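Local coordinates for Tat (Twin-arginine translocation) pathway signal sequence containing protein (Mycobacterium tuberculosis, PDB 5IMU) that is of unknown function but is probably exported by the twin-arginine pathway, its C-terminal part joining an alpha/beta/alpha sandwich to a helical bundle, at residues L17-V21 against W33-L37; L45-D49 against V79-L83. One frame throughout, in Å; residues are numbered along the deposited sequence.

Overall arrangement
Interactions 1 and 2 are buried contacts on opposite faces of one four-stranded mixed sheet, their centres about 9 Å apart. In 17-21 against 33-37, a turn of the long helix 6-27 rests on an inner strand whose small residues let the helix come close. In 45-49 against 79-83, a short helix covers the neighbouring strand with larger aliphatic side chains, and at one end a partly exposed aspartate adds a water bridge. The two strands are antiparallel partners, joined directly where G36 O lies 2.8 Å from L45 N and A34 O 2.9 Å from V47 N. Together the contacts cross the sandwich of the DUF5632 region from one helical layer to the other.

Interaction 1: residues L17-V21 against W33-L37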
# COMPACT_ATOMS: atom_id res chain seq x y z
N LEU A 17 -2.49 6.45 -18.21
CA LEU A 17 -2.07 6.77 -16.85
C LEU A 17 -3.24 7.26 -16.01
O LEU A 17 -3.36 6.91 -14.83
CB LEU A 17 -0.96 7.82 -16.87
CG LEU A 17 0.44 7.36 -17.29
CD1 LEU A 17 1.41 8.53 -17.24
CD2 LEU A 17 0.92 6.22 -16.41
N GLN A 18 -4.12 8.08 -16.60
CA GLN A 18 -5.23 8.62 -15.84
C GLN A 18 -6.22 7.53 -15.44
O GLN A 18 -6.77 7.56 -14.33
CB GLN A 18 -5.94 9.73 -16.63
CG GLN A 18 -6.86 10.59 -15.78
CD GLN A 18 -6.10 11.37 -14.71
OE1 GLN A 18 -5.34 12.29 -15.03
NE2 GLN A 18 -6.28 11.00 -13.45
N ARG A 19 -6.46 6.56 -16.33
CA ARG A 19 -7.34 5.45 -15.98
C ARG A 19 -6.75 4.62 -14.85
O ARG A 19 -7.49 4.12 -13.99
CB ARG A 19 -7.62 4.57 -17.20
CG ARG A 19 -8.46 5.23 -18.27
CD ARG A 19 -8.97 4.21 -19.29
NE ARG A 19 -7.88 3.52 -19.98
CZ ARG A 19 -7.30 3.95 -21.09
NH1 ARG A 19 -7.70 5.08 -21.65
NH2 ARG A 19 -6.32 3.26 -21.65
N ILE A 20 -5.43 4.46 -14.83
CA ILE A 20 -4.78 3.73 -13.74
C ILE A 20 -4.95 4.48 -12.42
O ILE A 20 -5.28 3.88 -11.39
CB ILE A 20 -3.30 3.49 -14.07
CG1 ILE A 20 -3.16 2.41 -15.15
CG2 ILE A 20 -2.53 3.08 -12.82
CD1 ILE A 20 -1.74 2.16 -15.58
N VAL A 21 -4.74 5.79 -12.44
CA VAL A 21 -4.92 6.59 -11.23
C VAL A 21 -6.37 6.53 -10.75
O VAL A 21 -6.65 6.27 -9.57
CB VAL A 21 -4.48 8.05 -11.47
CG1 VAL A 21 -4.92 8.93 -10.31
CG2 VAL A 21 -2.98 8.13 -11.66
N TRP A 33 -3.31 10.33 -5.08
CA TRP A 33 -2.62 9.32 -5.88
C TRP A 33 -1.93 9.98 -7.06
O TRP A 33 -2.32 11.06 -7.51
CB TRP A 33 -3.60 8.26 -6.41
CG TRP A 33 -4.34 7.47 -5.37
CD1 TRP A 33 -5.55 7.77 -4.82
CD2 TRP A 33 -3.93 6.23 -4.78
NE1 TRP A 33 -5.92 6.81 -3.91
CE2 TRP A 33 -4.94 5.84 -3.88
CE3 TRP A 33 -2.81 5.40 -4.93
CZ2 TRP A 33 -4.86 4.67 -3.12
CZ3 TRP A 33 -2.74 4.24 -4.19
CH2 TRP A 33 -3.75 3.89 -3.29
N ALA A 34 -0.92 9.29 -7.59
CA ALA A 34 -0.28 9.71 -8.83
C ALA A 34 0.35 8.50 -9.51
O ALA A 34 0.77 7.55 -8.85
CB ALA A 34 0.79 10.78 -8.59
N ALA A 35 0.40 8.55 -10.84
CA ALA A 35 1.07 7.54 -11.64
C ALA A 35 1.89 8.20 -12.73
O ALA A 35 1.49 9.23 -13.29
CB ALA A 35 0.08 6.54 -12.26
N GLY A 36 3.03 7.61 -13.04
CA GLY A 36 3.94 8.18 -14.02
C GLY A 36 4.62 7.10 -14.82
O GLY A 36 4.82 5.98 -14.35
N LEU A 37 4.99 7.45 -16.05
CA LEU A 37 5.70 6.56 -16.95
C LEU A 37 7.18 6.92 -16.93
O LEU A 37 7.55 8.07 -17.20
CB LEU A 37 5.15 6.65 -18.38
CG LEU A 37 5.74 5.66 -19.38
CD1 LEU A 37 5.33 4.23 -19.02
CD2 LEU A 37 5.33 5.99 -20.81
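V21 sits over A35: its CG2 methyl is 3.5 Å from A35 CB and equally 3.5 Å from A35 N, while its CG1 reaches the start of the W33 side chain, 4.2 Å from W33 CB. The V21 and A35 CA atoms are 6.1 Å apart, a close fit of helix to strand that the bare methyl of A35 permits. One turn earlier, L17 spreads across the C-terminal half of the strand. Its CD1 lies 4.1 Å from G36 CA, 3.9 Å from L37 N and 4.3 Å from L37 CB, and its CD2 is 4.2 Å from A35 CB. I20 adds a lighter touch, CG2 to A35 CB at 4.4 Å. L17, I20 and V21 form the i, i+3, i+4 stripe of the helix that faces the strand, and V21 N bonds to L17 O at 3.0 Å within that turn. The segments' axes pass 7.8 Å apart at 149°, so the helix runs roughly antiparallel to strand 33-37 on one face of the alpha/beta/alpha sandwich, in the DUF5632 part of the chain. It also covers both neighbouring strands: L17 touches A88 and A90 on one and T44 on the other. No hydrogen bond crosses between the segments, since the strand's backbone is taken up by pairing within the sheet. W33 starts toward the helix segment, but its indole leads away from it, packing on V24 and A25 further along the same helix and donating from NE1 to E28 O.

Interaction 2: residues L45-D49 against V79-L83; sequences LLVTD and VIDLL
Strand 45-48 is extended, with phi from -97° to -139° and psi of 132° to 157°; D49, in the loop that follows, has phi/psi of -93/16. Helix 79-83 crosses it at 144° between N-to-C directions, the axes 8.0 Å apart at closest approach. Register is set at both ends: D49 CA to V79 CA 5.6 Å, L45 CA to L83 CA 6.9 Å. L45 and V47 point toward the helix, L46 and T48 away. L45 (t, p) brings CD2 to 3.4 Å from L83 O and 4.0 Å from L83 CD2. V47 (m) wedges CG2 among three helix residues, 3.7 Å from V79 O, 4.1 Å from L82 CB and 4.0 Å from L83 CD2. L82 and L83 are both m, t: L82 extends its CD1 to 3.6 Å from T48 O and 3.8 Å from D49 CA, whereas L83 starts sideways and bends its end in under the strand. V79 (m) sets CG1 4.0 Å from D49 CB. D49 (chi1 p) directs OD2 to a water at 2.7 Å, which accepts from V79 N at 3.0 Å; its OD1 bonds to Y178 OH in the helical part of the chain. Within the helix L83 N bonds to V79 O at 3.2 Å. This is the helix of a beta-alpha-beta crossover, linking parallel edge strands 65-67 and 88-92 across one face of an alpha/beta/alpha sandwich.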
# COMPACT_ATOMS: atom_id res chain seq x y z
N LEU A 45 4.92 3.74 -12.63
CA LEU A 45 5.07 3.88 -11.19
C LEU A 45 3.80 4.46 -10.59
O LEU A 45 3.26 5.44 -11.11
CB LEU A 45 6.27 4.77 -10.87
CG LEU A 45 6.55 5.07 -9.39
CD1 LEU A 45 6.98 3.81 -8.66
CD2 LEU A 45 7.62 6.15 -9.27
N LEU A 46 3.33 3.86 -9.50
CA LEU A 46 2.10 4.29 -8.83
C LEU A 46 2.40 4.60 -7.37
O LEU A 46 3.05 3.80 -6.68
CB LEU A 46 1.02 3.21 -8.92
CG LEU A 46 -0.29 3.52 -8.19
CD1 LEU A 46 -0.97 4.75 -8.77
CD2 LEU A 46 -1.22 2.33 -8.24
N VAL A 47 1.93 5.75 -6.89
CA VAL A 47 2.22 6.20 -5.53
C VAL A 47 0.98 6.82 -4.90
O VAL A 47 0.06 7.29 -5.58
CB VAL A 47 3.37 7.24 -5.49
CG1 VAL A 47 4.64 6.69 -6.13
CG2 VAL A 47 2.94 8.54 -6.16
N THR A 48 0.95 6.78 -3.57
CA THR A 48 0.17 7.69 -2.74
C THR A 48 1.11 8.26 -1.68
O THR A 48 2.15 7.67 -1.37
CB THR A 48 -1.03 7.00 -2.08
OG1 THR A 48 -1.68 7.92 -1.20
CG2 THR A 48 -0.56 5.79 -1.28
N ASP A 49 0.75 9.41 -1.14
CA ASP A 49 1.57 10.04 -0.10
C ASP A 49 1.12 9.66 1.30
O ASP A 49 1.52 10.32 2.27
CB ASP A 49 1.58 11.56 -0.28
CG ASP A 49 0.20 12.19 -0.11
OD1 ASP A 49 -0.80 11.45 -0.03
OD2 ASP A 49 0.13 13.43 -0.05
N VAL A 79 2.66 13.68 -3.96
CA VAL A 79 2.63 12.59 -4.93
C VAL A 79 3.47 12.91 -6.15
O VAL A 79 4.07 12.01 -6.76
CB VAL A 79 1.17 12.26 -5.32
CG1 VAL A 79 0.44 11.64 -4.14
CG2 VAL A 79 0.45 13.52 -5.80
N ILE A 80 3.55 14.19 -6.53
CA ILE A 80 4.38 14.56 -7.67
C ILE A 80 5.86 14.33 -7.35
O ILE A 80 6.60 13.73 -8.14
CB ILE A 80 4.12 16.02 -8.08
CG1 ILE A 80 2.62 16.28 -8.22
CG2 ILE A 80 4.83 16.34 -9.38
CD1 ILE A 80 1.94 15.39 -9.24
N ASP A 81 6.30 14.80 -6.18
CA ASP A 81 7.68 14.57 -5.75
C ASP A 81 7.99 13.08 -5.65
O ASP A 81 9.09 12.64 -6.01
CB ASP A 81 7.94 15.25 -4.41
CG ASP A 81 7.99 16.76 -4.51
OD1 ASP A 81 8.21 17.42 -3.47
OD2 ASP A 81 7.81 17.30 -5.63
N LEU A 82 7.02 12.28 -5.17
CA LEU A 82 7.27 10.86 -4.97
C LEU A 82 7.48 10.13 -6.29
O LEU A 82 8.19 9.12 -6.33
CB LEU A 82 6.12 10.23 -4.19
CG LEU A 82 6.04 10.57 -2.70
CD1 LEU A 82 4.77 9.99 -2.08
CD2 LEU A 82 7.27 10.06 -1.97
N LEU A 83 6.87 10.61 -7.38
CA LEU A 83 7.04 9.96 -8.67
C LEU A 83 8.48 10.04 -9.17
O LEU A 83 8.93 9.17 -9.91
CB LEU A 83 6.11 10.58 -9.71
CG LEU A 83 4.64 10.16 -9.73
CD1 LEU A 83 3.92 10.86 -10.87
CD2 LEU A 83 4.52 8.65 -9.87
O HOH W 1 0.33 14.69 -2.43